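PDB 3N0U: probable N-glycosylase/DNA lyase from Thermotoga maritima, which is probably a DNA glycosylase and lyase of the helix-hairpin-helix superfamily, a mainly helical protein without strands. Local coordinates for residues Glu196-Ser201 against Asp206-Tyr211. Sequence-based numbering, arbitrary orientation.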
loop_
_atom_site.group_PDB
_atom_site.type_symbol
_atom_site.label_atom_id
_atom_site.label_comp_id
_atom_site.label_asym_id
_atom_site.label_seq_id
_atom_site.Cartn_x
_atom_site.Cartn_y
_atom_site.Cartn_z
ATOM N N GLU A 196 3.931 14.102 -11.269
ATOM C CA GLU A 196 4.044 15.550 -11.329
ATOM C C GLU A 196 3.561 16.086 -12.671
ATOM O O GLU A 196 2.880 17.115 -12.718
ATOM C CB GLU A 196 5.497 15.964 -11.088
ATOM C CG GLU A 196 5.704 17.443 -10.948
ATOM C CD GLU A 196 7.134 17.775 -10.539
ATOM O OE1 GLU A 196 8.078 17.243 -11.174
ATOM O OE2 GLU A 196 7.310 18.545 -9.571
ATOM N N ALA A 197 3.876 15.375 -13.752
ATOM C CA ALA A 197 3.409 15.764 -15.089
ATOM C C ALA A 197 1.885 15.748 -15.173
ATOM O O ALA A 197 1.279 16.554 -15.872
ATOM C CB ALA A 197 3.999 14.854 -16.156
ATOM N N PHE A 198 1.277 14.825 -14.444
ATOM C CA PHE A 198 -0.170 14.688 -14.401
ATOM C C PHE A 198 -0.788 15.711 -13.437
ATOM O O PHE A 198 -1.964 16.021 -13.529
ATOM C CB PHE A 198 -0.471 13.249 -13.955
ATOM C CG PHE A 198 -1.915 12.839 -14.030
ATOM C CD1 PHE A 198 -2.528 12.656 -15.246
ATOM C CD2 PHE A 198 -2.621 12.559 -12.883
ATOM C CE1 PHE A 198 -3.866 12.242 -15.320
ATOM C CE2 PHE A 198 -3.943 12.146 -12.937
ATOM C CZ PHE A 198 -4.563 11.966 -14.159
ATOM N N GLY A 199 -0.001 16.220 -12.496
ATOM C CA GLY A 199 -0.527 17.133 -11.492
ATOM C C GLY A 199 -1.118 16.467 -10.254
ATOM O O GLY A 199 -2.033 17.011 -9.644
ATOM N N GLU A 200 -0.614 15.293 -9.878
ATOM C CA GLU A 200 -1.033 14.637 -8.630
ATOM C C GLU A 200 0.161 14.181 -7.814
ATOM O O GLU A 200 1.231 13.900 -8.350
ATOM C CB GLU A 200 -1.914 13.405 -8.900
ATOM C CG GLU A 200 -3.239 13.684 -9.585
ATOM C CD GLU A 200 -4.238 14.441 -8.714
ATOM O OE1 GLU A 200 -4.225 14.261 -7.481
ATOM O OE2 GLU A 200 -5.055 15.216 -9.280
ATOM N N SER A 201 -0.033 14.103 -6.505
ATOM C CA SER A 201 0.952 13.502 -5.625
ATOM C C SER A 201 1.093 12.014 -5.934
ATOM O O SER A 201 0.155 11.385 -6.402
ATOM C CB SER A 201 0.506 13.655 -4.175
ATOM O OG SER A 201 -0.652 12.858 -3.943
ATOM N N ASP A 206 -1.214 6.910 -7.597
ATOM C CA ASP A 206 -1.348 5.447 -7.525
ATOM C C ASP A 206 -2.795 4.998 -7.721
ATOM O O ASP A 206 -3.061 3.987 -8.383
ATOM C CB ASP A 206 -0.865 4.935 -6.167
ATOM C CG ASP A 206 -1.050 3.450 -6.010
ATOM O OD1 ASP A 206 -0.207 2.683 -6.536
ATOM O OD2 ASP A 206 -2.022 3.055 -5.345
ATOM N N LEU A 207 -3.735 5.722 -7.122
ATOM C CA LEU A 207 -5.145 5.339 -7.242
ATOM C C LEU A 207 -5.686 5.577 -8.639
ATOM O O LEU A 207 -6.505 4.804 -9.117
ATOM C CB LEU A 207 -6.000 6.046 -6.211
ATOM C CG LEU A 207 -5.633 5.700 -4.772
ATOM C CD1 LEU A 207 -6.547 6.479 -3.851
ATOM C CD2 LEU A 207 -5.755 4.196 -4.513
ATOM N N TYR A 208 -5.223 6.627 -9.306
ATOM C CA TYR A 208 -5.606 6.822 -10.699
ATOM C C TYR A 208 -5.049 5.675 -11.556
ATOM O O TYR A 208 -5.745 5.165 -12.429
ATOM C CB TYR A 208 -5.142 8.193 -11.210
ATOM C CG TYR A 208 -5.946 9.345 -10.660
ATOM C CD1 TYR A 208 -7.173 9.683 -11.199
ATOM C CD2 TYR A 208 -5.464 10.116 -9.611
ATOM C CE1 TYR A 208 -7.906 10.749 -10.700
ATOM C CE2 TYR A 208 -6.194 11.174 -9.100
ATOM C CZ TYR A 208 -7.408 11.487 -9.663
ATOM O OH TYR A 208 -8.160 12.515 -9.178
ATOM N N LEU A 209 -3.804 5.275 -11.313
ATOM C CA LEU A 209 -3.190 4.171 -12.060
ATOM C C LEU A 209 -4.004 2.894 -11.890
ATOM O O LEU A 209 -4.222 2.131 -12.838
ATOM C CB LEU A 209 -1.759 3.933 -11.594
ATOM C CG LEU A 209 -0.726 4.993 -11.987
ATOM C CD1 LEU A 209 0.615 4.642 -11.372
ATOM C CD2 LEU A 209 -0.591 5.119 -13.495
ATOM N N TRP A 210 -4.462 2.638 -10.672
ATOM C CA TRP A 210 -5.220 1.408 -10.444
ATOM C C TRP A 210 -6.624 1.442 -11.031
ATOM O O TRP A 210 -7.176 0.394 -11.375
ATOM C CB TRP A 210 -5.267 1.055 -8.958
ATOM C CG TRP A 210 -4.178 0.111 -8.571
ATOM C CD1 TRP A 210 -2.992 0.410 -7.975
ATOM C CD2 TRP A 210 -4.180 -1.296 -8.781
ATOM N NE1 TRP A 210 -2.255 -0.732 -7.792
ATOM C CE2 TRP A 210 -2.969 -1.797 -8.275
ATOM C CE3 TRP A 210 -5.101 -2.187 -9.342
ATOM C CZ2 TRP A 210 -2.648 -3.148 -8.320
ATOM C CZ3 TRP A 210 -4.785 -3.531 -9.379
ATOM C CH2 TRP A 210 -3.567 -3.999 -8.874
ATOM N N TYR A 211 -7.192 2.634 -11.174
ATOM C CA TYR A 211 -8.505 2.789 -11.798
ATOM C C TYR A 211 -8.493 2.246 -13.229
ATOM O O TYR A 211 -9.487 1.734 -13.715
ATOM C CB TYR A 211 -8.959 4.258 -11.764
ATOM C CG TYR A 211 -10.343 4.466 -12.315
ATOM C CD1 TYR A 211 -11.443 4.343 -11.499
ATOM C CD2 TYR A 211 -10.557 4.717 -13.672
ATOM C CE1 TYR A 211 -12.723 4.505 -11.996
ATOM C CE2 TYR A 211 -11.819 4.888 -14.164
ATOM C CZ TYR A 211 -12.905 4.756 -13.329
ATOM O OH TYR A 211 -14.181 4.895 -13.810
HETATM O O HOH W 1 -7.184 13.635 -6.989
HETATM O O HOH W 2 -7.604 14.991 -10.399
#
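Phe-198 sets the edge of its ring over one face of the Tyr-208 ring, a T-shaped pair with centroids 5.6 Å apart and planes at 65°. It is a worked example of how the turn between two consecutive helices closes: helix 181-198 ends in a Schellman motif, with Gly-199 at positive phi as its C-prime residue, and Ser-201 N-caps helix 202-214, which carries Tyr-208. The touching atom is CE2 of Phe-198, 4.1 Å from CG of Tyr-208 and displaced toward the rim of that ring. It arrives there because CG of Phe-198 stands anti to the backbone N (chi1 -172°), which carries the phenyl group across to the second helix. Helix 13-44 adds Leu-20 and Glu-21 against Phe-198, while Arg-24 makes a cation-pi contact with its ring and a salt bridge with OE2 of Glu-200. Glu-200, bent at chi2 (-69°), crosses the tyrosine at about a right angle and brings CD to 3.8 Å from CE2 of Tyr-208. Their polar ends join through two waters rather than directly: one accepts from Tyr-208 OH at 2.6 Å and donates to Glu-200 OE1, whereas the other donates both to OE2 of Glu-200 and, at 2.8 Å, to OH of Tyr-208.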